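PDB 2QW5: xylose isomerase-like TIM barrel from Anabaena variabilis ATCC 29413, which probably acts as a sugar isomerase or sugar phosphate epimerase, and binds a zinc ion with D-xylose beside it in its barrel. Local coordinates for residues 15-20 against 298-303; 246-249 against 255-258; 249-252 against 258-261; 281-286 against 291-296. One frame throughout, in Å; residues are numbered along the deposited sequence.

In the fold
All four contacts lie around the C-terminal end of the eight-stranded parallel barrel. Contact 4 sits at the probable active site: E281 binds the zinc and F283 lines the D-xylose pocket. Contact 2 brings a second zinc ligand, Q247, and is tied to contact 4 by S249 OG to E281 O (2.6 Å) and E281 N to V248 O (3.0 Å). Contact 3 continues from contact 2, with centres about 6 Å apart, sharing S249 and T258. Contact 1 joins chain regions 278 residues apart and encloses the others in sequence. Its centre is about 9 Å from that of contact 4, and N284 ND2 links them through F300 O (2.8 Å) and M17 O (3.0 Å).

Contact 1: residues 15-20 against 298-303; sequences FFMFTT and RKFWIP
I302 sets its two branches against different parts of the 15-20 loop. Its CG2 methyl meets the edge of the F18 ring, near the ring plane, at 3.9 Å from F18 CD1. The other branch runs on past the ring, and I302 CD1 ends 3.9 Å from the carbonyl oxygen M17 O. With chi1 at -59°, CG2 lies anti to the backbone N and CG1 anti to the carbonyl carbon, which lets one residue reach both neighbours. The F18 ring is placed from its own side as well. M17 CG lies 3.8 Å above one of its faces, toward the rim, and F18 CD2 in turn stands over the centre of the F15 ring. H36 of helix 27-42 also stacks with F18. Selenomethionine M17 makes the second half of the contact. Its chain bends at chi2 (61°) and chi3. M17 and F300 cross at about a right angle, and M17 SE comes to 4.0 Å from F300 CD2, an oblique Met-aromatic contact. I317 of helix 314-332 packs on both M17 and F300. An alanine at I302 is likely to leave a gap beside the F18 ring edge and beside M17 O. The side chains meet as apolar groups in a buried setting, so their contact probably rests on close fit and the exclusion of water, while N284 ND2 ties the two segments by bonding both M17 O and F300 O.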
loop_
_atom_site.group_PDB
_atom_site.type_symbol
_atom_site.label_atom_id
_atom_site.label_comp_id
_atom_site.label_asym_id
_atom_site.label_seq_id
_atom_site.Cartn_x
_atom_site.Cartn_y
_atom_site.Cartn_z
ATOM N N PHE A 15 -20.219 -12.819 -17.842
ATOM C CA PHE A 15 -20.321 -13.465 -16.514
ATOM C C PHE A 15 -19.699 -12.629 -15.382
ATOM O O PHE A 15 -19.791 -13.046 -14.246
ATOM C CB PHE A 15 -19.845 -14.942 -16.502
ATOM C CG PHE A 15 -20.981 -15.915 -16.451
ATOM C CD1 PHE A 15 -21.970 -15.885 -17.441
ATOM C CD2 PHE A 15 -21.094 -16.832 -15.396
ATOM C CE1 PHE A 15 -23.055 -16.756 -17.398
ATOM C CE2 PHE A 15 -22.199 -17.714 -15.328
ATOM C CZ PHE A 15 -23.163 -17.687 -16.349
ATOM N N PHE A 16 -19.071 -11.469 -15.686
ATOM C CA PHE A 16 -18.676 -10.498 -14.618
ATOM C C PHE A 16 -19.854 -9.941 -13.774
ATOM O O PHE A 16 -19.627 -9.232 -12.787
ATOM C CB PHE A 16 -17.874 -9.345 -15.204
ATOM C CG PHE A 16 -16.518 -9.737 -15.730
ATOM C CD1 PHE A 16 -15.754 -10.756 -15.143
ATOM C CD2 PHE A 16 -15.951 -9.015 -16.767
ATOM C CE1 PHE A 16 -14.474 -11.032 -15.567
ATOM C CE2 PHE A 16 -14.668 -9.331 -17.212
ATOM C CZ PHE A 16 -13.927 -10.326 -16.597
HETATM N N MSE A 17 -21.102 -10.195 -14.201
HETATM C CA MSE A 17 -22.285 -9.920 -13.401
HETATM C C MSE A 17 -22.250 -10.835 -12.153
HETATM O O MSE A 17 -22.853 -10.496 -11.133
HETATM C CB MSE A 17 -23.553 -10.207 -14.193
HETATM C CG MSE A 17 -24.907 -9.939 -13.450
HETATM SE SE MSE A 17 -25.042 -8.092 -12.962
HETATM C CE MSE A 17 -25.838 -7.468 -14.547
ATOM N N PHE A 18 -21.574 -11.995 -12.251
ATOM C CA PHE A 18 -21.542 -13.006 -11.188
ATOM C C PHE A 18 -20.187 -13.405 -10.627
ATOM O O PHE A 18 -20.081 -13.704 -9.429
ATOM C CB PHE A 18 -22.180 -14.316 -11.723
ATOM C CG PHE A 18 -23.465 -14.118 -12.450
ATOM C CD1 PHE A 18 -24.609 -13.749 -11.775
ATOM C CD2 PHE A 18 -23.548 -14.313 -13.819
ATOM C CE1 PHE A 18 -25.818 -13.549 -12.458
ATOM C CE2 PHE A 18 -24.744 -14.112 -14.508
ATOM C CZ PHE A 18 -25.892 -13.744 -13.820
ATOM N N THR A 19 -19.150 -13.444 -11.474
ATOM C CA THR A 19 -17.901 -14.069 -11.079
ATOM C C THR A 19 -16.735 -13.766 -11.986
ATOM O O THR A 19 -16.932 -13.235 -13.059
ATOM C CB THR A 19 -18.109 -15.606 -11.094
ATOM O OG1 THR A 19 -17.029 -16.268 -10.443
ATOM C CG2 THR A 19 -18.296 -16.148 -12.531
ATOM N N THR A 20 -15.524 -14.055 -11.512
ATOM C CA THR A 20 -14.296 -14.013 -12.348
ATOM C C THR A 20 -13.743 -15.455 -12.596
ATOM O O THR A 20 -12.705 -15.635 -13.278
ATOM C CB THR A 20 -13.180 -13.127 -11.746
ATOM O OG1 THR A 20 -12.700 -13.714 -10.543
ATOM C CG2 THR A 20 -13.666 -11.746 -11.479
ATOM N N ARG A 298 -24.126 0.177 -4.791
ATOM C CA ARG A 298 -24.643 -1.060 -4.232
ATOM C C ARG A 298 -24.608 -2.213 -5.262
ATOM O O ARG A 298 -24.697 -1.997 -6.497
ATOM C CB ARG A 298 -26.076 -0.885 -3.737
ATOM C CG ARG A 298 -26.213 0.046 -2.589
ATOM C CD ARG A 298 -27.652 0.017 -2.083
ATOM N NE ARG A 298 -27.832 0.974 -0.995
ATOM C CZ ARG A 298 -27.546 0.764 0.297
ATOM N NH1 ARG A 298 -27.050 -0.394 0.749
ATOM N NH2 ARG A 298 -27.750 1.750 1.167
ATOM N N LYS A 299 -24.471 -3.420 -4.714
ATOM C CA LYS A 299 -24.432 -4.650 -5.481
ATOM C C LYS A 299 -25.811 -4.930 -6.089
ATOM O O LYS A 299 -26.839 -4.663 -5.467
ATOM C CB LYS A 299 -24.027 -5.833 -4.578
ATOM C CG LYS A 299 -23.854 -7.193 -5.297
ATOM C CD LYS A 299 -23.404 -8.278 -4.342
ATOM C CE LYS A 299 -23.006 -9.549 -5.069
ATOM N NZ LYS A 299 -22.676 -10.659 -4.109
ATOM N N PHE A 300 -25.807 -5.449 -7.319
ATOM C CA PHE A 300 -27.036 -5.965 -7.949
ATOM C C PHE A 300 -27.058 -7.402 -7.425
ATOM O O PHE A 300 -26.371 -8.297 -7.953
ATOM C CB PHE A 300 -26.996 -5.919 -9.474
ATOM C CG PHE A 300 -26.487 -4.627 -10.026
ATOM C CD1 PHE A 300 -27.064 -3.424 -9.641
ATOM C CD2 PHE A 300 -25.465 -4.612 -10.980
ATOM C CE1 PHE A 300 -26.645 -2.217 -10.171
ATOM C CE2 PHE A 300 -25.035 -3.399 -11.526
ATOM C CZ PHE A 300 -25.612 -2.194 -11.098
ATOM N N TRP A 301 -27.817 -7.607 -6.347
ATOM C CA TRP A 301 -27.800 -8.876 -5.636
ATOM C C TRP A 301 -28.167 -10.050 -6.522
ATOM O O TRP A 301 -29.056 -9.955 -7.355
ATOM C CB TRP A 301 -28.639 -8.855 -4.365
ATOM C CG TRP A 301 -30.053 -8.529 -4.544
ATOM C CD1 TRP A 301 -30.594 -7.301 -4.539
ATOM C CD2 TRP A 301 -31.148 -9.455 -4.663
ATOM N NE1 TRP A 301 -31.946 -7.379 -4.710
ATOM C CE2 TRP A 301 -32.320 -8.690 -4.760
ATOM C CE3 TRP A 301 -31.241 -10.850 -4.726
ATOM C CZ2 TRP A 301 -33.590 -9.254 -4.919
ATOM C CZ3 TRP A 301 -32.517 -11.430 -4.884
ATOM C CH2 TRP A 301 -33.672 -10.619 -4.985
ATOM N N ILE A 302 -27.446 -11.142 -6.332
ATOM C CA ILE A 302 -27.574 -12.320 -7.171
ATOM C C ILE A 302 -28.600 -13.267 -6.532
ATOM O O ILE A 302 -28.329 -13.786 -5.456
ATOM C CB ILE A 302 -26.233 -12.997 -7.378
ATOM C CG1 ILE A 302 -25.243 -12.023 -8.035
ATOM C CG2 ILE A 302 -26.408 -14.225 -8.297
ATOM C CD1 ILE A 302 -23.742 -12.428 -7.843
ATOM N N PRO A 303 -29.768 -13.483 -7.189
ATOM C CA PRO A 303 -30.775 -14.384 -6.617
ATOM C C PRO A 303 -30.232 -15.784 -6.327
ATOM O O PRO A 303 -29.542 -16.360 -7.170
ATOM C CB PRO A 303 -31.859 -14.417 -7.697
ATOM C CG PRO A 303 -31.757 -13.099 -8.339
ATOM C CD PRO A 303 -30.260 -12.941 -8.471
#

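Contact 2: residues 246-249 against 255-258; sequences VQVS and ALHT. With ZN (zinc ion), chain D.
One leucine makes the whole of this contact from the 255-258 side, and half of what it touches is backbone. L256 forks over the end of strand 243-248. Its CD2 methyl meets V248 CG2 at 3.9 Å, with the two side chains crossing at about a right angle. Its CD1 methyl lies instead on the main chain, 4.0 Å from S249 C and equally close to S249 N. The leucine side chain can reach this far because CG is anti to the backbone N (chi1 -172°), which carries both methyls toward the strand. V248 offers CG2, the methyl wedged between its own N and carbonyl carbon, while CG1 takes the place beside the backbone N. S249 turns its CB away from the leucine, and S249 OG has its polar partners in E281 O and R253 NE. This is the seventh strand of a TIM barrel, met just where it passes into its C-terminal loop. As usual in such barrels, neighbouring strand residues face opposite ways. V248 looks outward to helices 263-273 and 314-332, where W263 and T325 pack on both V248 and L256. Q247 looks inward, and its OE1 binds the zinc ion at 2.4 Å. The metal is completed by E183, D216, E281 and a water 2.0 Å from it. Q247 NE2, at the other end of the same amide, is hydrogen-bonded to E49 OE2, which probably fixes the rotation of the amide and keeps OE1 turned to the zinc.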
loop_
_atom_site.group_PDB
_atom_site.type_symbol
_atom_site.label_atom_id
_atom_site.label_comp_id
_atom_site.label_asym_id
_atom_site.label_seq_id
_atom_site.Cartn_x
_atom_site.Cartn_y
_atom_site.Cartn_z
ATOM N N VAL A 246 -17.182 -6.208 -30.038
ATOM C CA VAL A 246 -17.706 -4.923 -29.535
ATOM C C VAL A 246 -18.452 -5.188 -28.228
ATOM O O VAL A 246 -19.244 -6.134 -28.169
ATOM C CB VAL A 246 -18.676 -4.245 -30.537
ATOM C CG1 VAL A 246 -19.358 -3.017 -29.916
ATOM C CG2 VAL A 246 -17.957 -3.810 -31.798
ATOM N N GLN A 247 -18.157 -4.362 -27.211
ATOM C CA GLN A 247 -18.782 -4.412 -25.902
ATOM C C GLN A 247 -19.476 -3.086 -25.555
ATOM O O GLN A 247 -18.939 -1.995 -25.816
ATOM C CB GLN A 247 -17.767 -4.734 -24.838
ATOM C CG GLN A 247 -17.148 -6.067 -24.958
ATOM C CD GLN A 247 -16.197 -6.306 -23.827
ATOM O OE1 GLN A 247 -15.385 -5.449 -23.505
ATOM N NE2 GLN A 247 -16.330 -7.453 -23.170
ATOM N N VAL A 248 -20.699 -3.184 -25.022
ATOM C CA VAL A 248 -21.453 -2.020 -24.559
ATOM C C VAL A 248 -21.417 -2.113 -23.036
ATOM O O VAL A 248 -21.783 -3.152 -22.440
ATOM C CB VAL A 248 -22.891 -1.905 -25.133
ATOM C CG1 VAL A 248 -22.789 -1.511 -26.628
ATOM C CG2 VAL A 248 -23.697 -3.193 -24.915
ATOM N N SER A 249 -20.961 -1.023 -22.426
ATOM C CA SER A 249 -20.758 -0.937 -20.983
ATOM C C SER A 249 -20.785 0.523 -20.606
ATOM O O SER A 249 -20.117 1.334 -21.280
ATOM C CB SER A 249 -19.383 -1.486 -20.626
ATOM O OG SER A 249 -19.256 -1.646 -19.236
ATOM N N ALA A 255 -25.185 -0.110 -14.262
ATOM C CA ALA A 255 -26.472 -0.114 -14.966
ATOM C C ALA A 255 -26.334 0.483 -16.357
ATOM O O ALA A 255 -25.945 1.620 -16.497
ATOM C CB ALA A 255 -27.523 0.634 -14.185
ATOM N N LEU A 256 -26.690 -0.283 -17.380
ATOM C CA LEU A 256 -26.514 0.190 -18.770
ATOM C C LEU A 256 -27.627 1.154 -19.228
ATOM O O LEU A 256 -27.415 2.016 -20.083
ATOM C CB LEU A 256 -26.348 -1.036 -19.682
ATOM C CG LEU A 256 -25.961 -0.864 -21.151
ATOM C CD1 LEU A 256 -24.644 -0.079 -21.296
ATOM C CD2 LEU A 256 -25.893 -2.249 -21.796
ATOM N N HIS A 257 -28.796 1.073 -18.596
ATOM C CA HIS A 257 -29.942 1.879 -19.005
ATOM C C HIS A 257 -30.032 3.291 -18.405
ATOM O O HIS A 257 -30.889 4.074 -18.838
ATOM C CB HIS A 257 -31.257 1.117 -18.764
ATOM C CG HIS A 257 -31.545 0.842 -17.329
ATOM N ND1 HIS A 257 -30.723 0.065 -16.543
ATOM C CD2 HIS A 257 -32.606 1.180 -16.555
ATOM C CE1 HIS A 257 -31.251 -0.041 -15.335
ATOM N NE2 HIS A 257 -32.395 0.628 -15.315
ATOM N N THR A 258 -29.188 3.607 -17.407
ATOM C CA THR A 258 -29.141 4.943 -16.811
ATOM C C THR A 258 -27.682 5.387 -16.844
ATOM O O THR A 258 -26.907 5.178 -15.899
ATOM C CB THR A 258 -29.689 4.909 -15.412
ATOM O OG1 THR A 258 -28.925 3.963 -14.665
ATOM C CG2 THR A 258 -31.136 4.479 -15.435
HETATM ZN ZN ZN D . -14.431 -4.749 -21.426
HETATM O O HOH W 1 -13.611 -4.333 -19.617
#

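Contact 3: residues 249-252 against 258-261; sequences SPPD and TSWL
S259 OG accepts the backbone hydrogen of L261 N at 3.2 Å, in a nearly straight bond (165°), while P250 packs against the same serine. P250 CB lies 3.6 Å from S259 CB and at the same separation from S259 OG. The serine oxygen sits between its own backbone N and carbonyl carbon (chi1 79°), and from there it can reach forward to the amide two residues on. P251 follows the same surface: its CD is 4.2 Å from S259 CB and 4.1 Å from L261 N. The two prolines thus lie along the short turn rather than against a single side chain. A valine in place of S259 would probably leave L261 N without its acceptor and set the turn free to shift against P250. At the other end of the contact, L261 CD1 lies 3.9 Å from the carbonyl oxygen S249 O. That oxygen accepts a hydrogen bond from S217 OG, so the methyl rests beside an atom already engaged. W260 leads away from this packing to another copy of the protein, where NE1 bonds E220 of the second subunit and the ring meets F230 of that subunit edge-to-face. The serine turn is an ST turn, here within the loop that joins the seventh strand of the TIM barrel to helix 263-273.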
loop_
_atom_site.group_PDB
_atom_site.type_symbol
_atom_site.label_atom_id
_atom_site.label_comp_id
_atom_site.label_asym_id
_atom_site.label_seq_id
_atom_site.Cartn_x
_atom_site.Cartn_y
_atom_site.Cartn_z
ATOM N N SER A 249 -20.961 -1.023 -22.426
ATOM C CA SER A 249 -20.758 -0.937 -20.983
ATOM C C SER A 249 -20.785 0.523 -20.606
ATOM O O SER A 249 -20.117 1.334 -21.280
ATOM C CB SER A 249 -19.383 -1.486 -20.626
ATOM O OG SER A 249 -19.256 -1.646 -19.236
ATOM N N PRO A 250 -21.508 0.883 -19.526
ATOM C CA PRO A 250 -21.600 2.286 -19.166
ATOM C C PRO A 250 -20.283 2.760 -18.521
ATOM O O PRO A 250 -19.465 1.927 -18.137
ATOM C CB PRO A 250 -22.779 2.287 -18.183
ATOM C CG PRO A 250 -22.686 1.029 -17.505
ATOM C CD PRO A 250 -22.206 0.048 -18.539
ATOM N N PRO A 251 -20.052 4.076 -18.420
ATOM C CA PRO A 251 -18.789 4.554 -17.783
ATOM C C PRO A 251 -18.490 4.037 -16.376
ATOM O O PRO A 251 -17.330 3.758 -16.067
ATOM C CB PRO A 251 -18.987 6.070 -17.748
ATOM C CG PRO A 251 -19.818 6.330 -18.993
ATOM C CD PRO A 251 -20.838 5.208 -18.948
ATOM N N ASP A 252 -19.534 3.867 -15.552
ATOM C CA ASP A 252 -19.342 3.353 -14.196
ATOM C C ASP A 252 -19.312 1.820 -14.117
ATOM O O ASP A 252 -19.160 1.289 -13.038
ATOM C CB ASP A 252 -20.356 3.963 -13.214
ATOM C CG ASP A 252 -21.682 3.199 -13.138
ATOM O OD1 ASP A 252 -22.036 2.472 -14.075
ATOM O OD2 ASP A 252 -22.368 3.364 -12.099
ATOM N N THR A 258 -29.188 3.607 -17.407
ATOM C CA THR A 258 -29.141 4.943 -16.811
ATOM C C THR A 258 -27.682 5.387 -16.844
ATOM O O THR A 258 -26.907 5.178 -15.899
ATOM C CB THR A 258 -29.689 4.909 -15.412
ATOM O OG1 THR A 258 -28.925 3.963 -14.665
ATOM C CG2 THR A 258 -31.136 4.479 -15.435
ATOM N N SER A 259 -27.290 5.970 -17.957
ATOM C CA SER A 259 -25.867 6.347 -18.083
ATOM C C SER A 259 -25.637 7.287 -19.194
ATOM O O SER A 259 -26.519 7.506 -19.995
ATOM C CB SER A 259 -24.991 5.104 -18.338
ATOM O OG SER A 259 -25.029 4.654 -19.677
ATOM N N TRP A 260 -24.396 7.790 -19.237
ATOM C CA TRP A 260 -23.935 8.678 -20.297
ATOM C C TRP A 260 -23.258 7.963 -21.496
ATOM O O TRP A 260 -22.518 8.597 -22.247
ATOM C CB TRP A 260 -23.013 9.724 -19.691
ATOM C CG TRP A 260 -23.758 10.758 -18.940
ATOM C CD1 TRP A 260 -24.029 10.778 -17.609
ATOM C CD2 TRP A 260 -24.368 11.925 -19.500
ATOM N NE1 TRP A 260 -24.740 11.917 -17.294
ATOM C CE2 TRP A 260 -24.967 12.633 -18.438
ATOM C CE3 TRP A 260 -24.399 12.486 -20.793
ATOM C CZ2 TRP A 260 -25.620 13.865 -18.619
ATOM C CZ3 TRP A 260 -25.078 13.720 -20.976
ATOM C CH2 TRP A 260 -25.670 14.382 -19.886
ATOM N N LEU A 261 -23.536 6.671 -21.712
ATOM C CA LEU A 261 -22.998 5.952 -22.884
ATOM C C LEU A 261 -23.585 6.647 -24.113
ATOM O O LEU A 261 -24.786 6.723 -24.223
ATOM C CB LEU A 261 -23.392 4.465 -22.879
ATOM C CG LEU A 261 -22.654 3.496 -23.822
ATOM C CD1 LEU A 261 -23.160 2.124 -23.531
ATOM C CD2 LEU A 261 -22.803 3.784 -25.324
#

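Contact 4: residues 281-286 against 291-296; sequences EIFNAI and NSLRLT. With ZN (zinc ion), chain D; XLS (D-xylose), chain C.
The loop after the eighth barrel strand carries both a zinc ligand and a wall of the sugar pocket, and here F283 of that loop packs against L293. L293 CD1 approaches the F283 ring obliquely, 3.7 Å from F283 CD2, and the two side chains cross at about a right angle. F283 CG lies anti to its carbonyl carbon (chi1 -74°), which turns the inner part of the ring to the leucine and the far end to the ligand. F283 CZ is 3.5 Å from C1 of the D-xylose. F16 stacks on this ring and F289 meets it edge-to-face, so the phenylalanine is probably held firmly in place. Further along, L295 CD1 settles on the backbone, 3.6 Å from A285 CA and 3.8 Å from N284 O. The main chain turns tightly there: A285 is the centre of an inverse gamma turn, with a weak bond from I286 N to N284 O. Across from it, R294 has positive phi and is the C-prime residue of a Schellman motif that ends helix 287-290. After this turn L295 comes back to the 281-286 segment, while L293 reaches it from the helix end. R294 O accepts from H187 ND1 of the second subunit. At the start of the loop, E281 OE1 binds the zinc ion at 2.1 Å. A water on the same metal donates a hydrogen bond to O1 of the xylose. A metal beside a sugar at the C-terminal strand ends is typical of xylose isomerase-like TIM barrels, consistent with an active site here.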
loop_
_atom_site.group_PDB
_atom_site.type_symbol
_atom_site.label_atom_id
_atom_site.label_comp_id
_atom_site.label_asym_id
_atom_site.label_seq_id
_atom_site.Cartn_x
_atom_site.Cartn_y
_atom_site.Cartn_z
ATOM N N GLU A 281 -21.351 -5.799 -21.062
ATOM C CA GLU A 281 -20.345 -6.084 -20.038
ATOM C C GLU A 281 -20.557 -5.225 -18.781
ATOM O O GLU A 281 -20.144 -4.076 -18.721
ATOM C CB GLU A 281 -18.947 -5.913 -20.572
ATOM C CG GLU A 281 -17.930 -6.586 -19.624
ATOM C CD GLU A 281 -16.530 -6.427 -20.083
ATOM O OE1 GLU A 281 -16.195 -5.256 -20.391
ATOM O OE2 GLU A 281 -15.781 -7.430 -20.101
ATOM N N ILE A 282 -21.219 -5.816 -17.792
ATOM C CA ILE A 282 -21.533 -5.175 -16.543
ATOM C C ILE A 282 -20.707 -5.894 -15.439
ATOM O O ILE A 282 -20.778 -7.134 -15.284
ATOM C CB ILE A 282 -23.075 -5.258 -16.257
ATOM C CG1 ILE A 282 -23.848 -4.428 -17.320
ATOM C CG2 ILE A 282 -23.406 -4.760 -14.825
ATOM C CD1 ILE A 282 -25.372 -4.500 -17.170
ATOM N N PHE A 283 -19.958 -5.093 -14.685
ATOM C CA PHE A 283 -19.109 -5.544 -13.592
ATOM C C PHE A 283 -19.930 -5.389 -12.321
ATOM O O PHE A 283 -20.118 -4.298 -11.823
ATOM C CB PHE A 283 -17.827 -4.711 -13.516
ATOM C CG PHE A 283 -16.859 -5.033 -14.599
ATOM C CD1 PHE A 283 -17.083 -4.588 -15.887
ATOM C CD2 PHE A 283 -15.740 -5.804 -14.347
ATOM C CE1 PHE A 283 -16.178 -4.881 -16.923
ATOM C CE2 PHE A 283 -14.813 -6.078 -15.397
ATOM C CZ PHE A 283 -15.071 -5.617 -16.669
ATOM N N ASN A 284 -20.471 -6.481 -11.804
ATOM C CA ASN A 284 -21.259 -6.380 -10.567
ATOM C C ASN A 284 -20.330 -6.052 -9.371
ATOM O O ASN A 284 -19.125 -6.290 -9.425
ATOM C CB ASN A 284 -22.072 -7.663 -10.387
ATOM C CG ASN A 284 -23.185 -7.519 -9.389
ATOM O OD1 ASN A 284 -23.460 -6.411 -8.927
ATOM N ND2 ASN A 284 -23.855 -8.649 -9.046
ATOM N N ALA A 285 -20.865 -5.441 -8.319
ATOM C CA ALA A 285 -20.077 -5.161 -7.096
ATOM C C ALA A 285 -19.878 -6.475 -6.293
ATOM O O ALA A 285 -20.476 -6.701 -5.247
ATOM C CB ALA A 285 -20.711 -4.033 -6.266
ATOM N N ILE A 286 -19.031 -7.352 -6.855
ATOM C CA ILE A 286 -18.681 -8.635 -6.271
ATOM C C ILE A 286 -17.296 -8.431 -5.695
ATOM O O ILE A 286 -16.540 -7.543 -6.189
ATOM C CB ILE A 286 -18.711 -9.868 -7.286
ATOM C CG1 ILE A 286 -17.803 -9.629 -8.504
ATOM C CG2 ILE A 286 -20.151 -10.170 -7.697
ATOM C CD1 ILE A 286 -17.615 -10.868 -9.419
ATOM N N ASN A 291 -12.801 -3.410 -4.838
ATOM C CA ASN A 291 -11.562 -2.657 -4.657
ATOM C C ASN A 291 -10.890 -2.209 -5.963
ATOM O O ASN A 291 -10.535 -1.057 -6.067
ATOM C CB ASN A 291 -10.563 -3.444 -3.797
ATOM C CG ASN A 291 -9.456 -2.563 -3.204
ATOM O OD1 ASN A 291 -8.293 -2.745 -3.508
ATOM N ND2 ASN A 291 -9.820 -1.615 -2.394
ATOM N N SER A 292 -10.738 -3.105 -6.937
ATOM C CA SER A 292 -10.025 -2.796 -8.201
ATOM C C SER A 292 -10.727 -1.757 -9.059
ATOM O O SER A 292 -10.052 -0.961 -9.719
ATOM C CB SER A 292 -9.736 -4.062 -9.014
ATOM O OG SER A 292 -10.928 -4.660 -9.422
ATOM N N LEU A 293 -12.067 -1.762 -9.041
ATOM C CA LEU A 293 -12.897 -0.755 -9.739
ATOM C C LEU A 293 -13.451 0.356 -8.826
ATOM O O LEU A 293 -14.192 1.228 -9.304
ATOM C CB LEU A 293 -14.008 -1.426 -10.537
ATOM C CG LEU A 293 -13.583 -2.460 -11.607
ATOM C CD1 LEU A 293 -14.755 -2.816 -12.445
ATOM C CD2 LEU A 293 -12.469 -1.944 -12.499
ATOM N N ARG A 294 -13.118 0.324 -7.529
ATOM C CA ARG A 294 -13.524 1.363 -6.545
ATOM C C ARG A 294 -15.018 1.562 -6.591
ATOM O O ARG A 294 -15.520 2.645 -6.845
ATOM C CB ARG A 294 -12.723 2.662 -6.775
ATOM C CG ARG A 294 -11.235 2.409 -6.518
ATOM C CD ARG A 294 -10.435 3.667 -6.709
ATOM N NE ARG A 294 -9.095 3.487 -6.184
ATOM C CZ ARG A 294 -8.100 4.369 -6.245
ATOM N NH1 ARG A 294 -8.210 5.518 -6.891
ATOM N NH2 ARG A 294 -6.947 4.066 -5.666
ATOM N N LEU A 295 -15.730 0.458 -6.338
ATOM C CA LEU A 295 -17.158 0.427 -6.493
ATOM C C LEU A 295 -17.863 0.863 -5.218
ATOM O O LEU A 295 -17.931 0.125 -4.262
ATOM C CB LEU A 295 -17.639 -0.966 -6.949
ATOM C CG LEU A 295 -17.128 -1.473 -8.310
ATOM C CD1 LEU A 295 -17.612 -2.914 -8.576
ATOM C CD2 LEU A 295 -17.515 -0.491 -9.416
ATOM N N THR A 296 -18.357 2.091 -5.243
ATOM C CA THR A 296 -19.089 2.681 -4.140
ATOM C C THR A 296 -20.595 2.343 -4.273
ATOM O O THR A 296 -21.337 2.440 -3.294
ATOM C CB THR A 296 -18.891 4.195 -4.086
ATOM O OG1 THR A 296 -19.516 4.764 -5.230
ATOM C CG2 THR A 296 -17.346 4.600 -4.059
HETATM ZN ZN ZN D . -14.431 -4.749 -21.426
HETATM C C1 XLS C . -11.693 -5.244 -17.447
HETATM C C2 XLS C . -10.782 -6.360 -17.942
HETATM C C3 XLS C . -10.270 -7.319 -16.810
HETATM C C4 XLS C . -10.172 -8.776 -17.218
HETATM O O1 XLS C . -11.734 -3.909 -17.966
HETATM O O2 XLS C . -11.356 -7.054 -19.049
HETATM O O3 XLS C . -10.970 -7.351 -15.565
HETATM O O4 XLS C . -9.453 -8.849 -18.416
HETATM O O HOH W 1 -13.611 -4.333 -19.617
#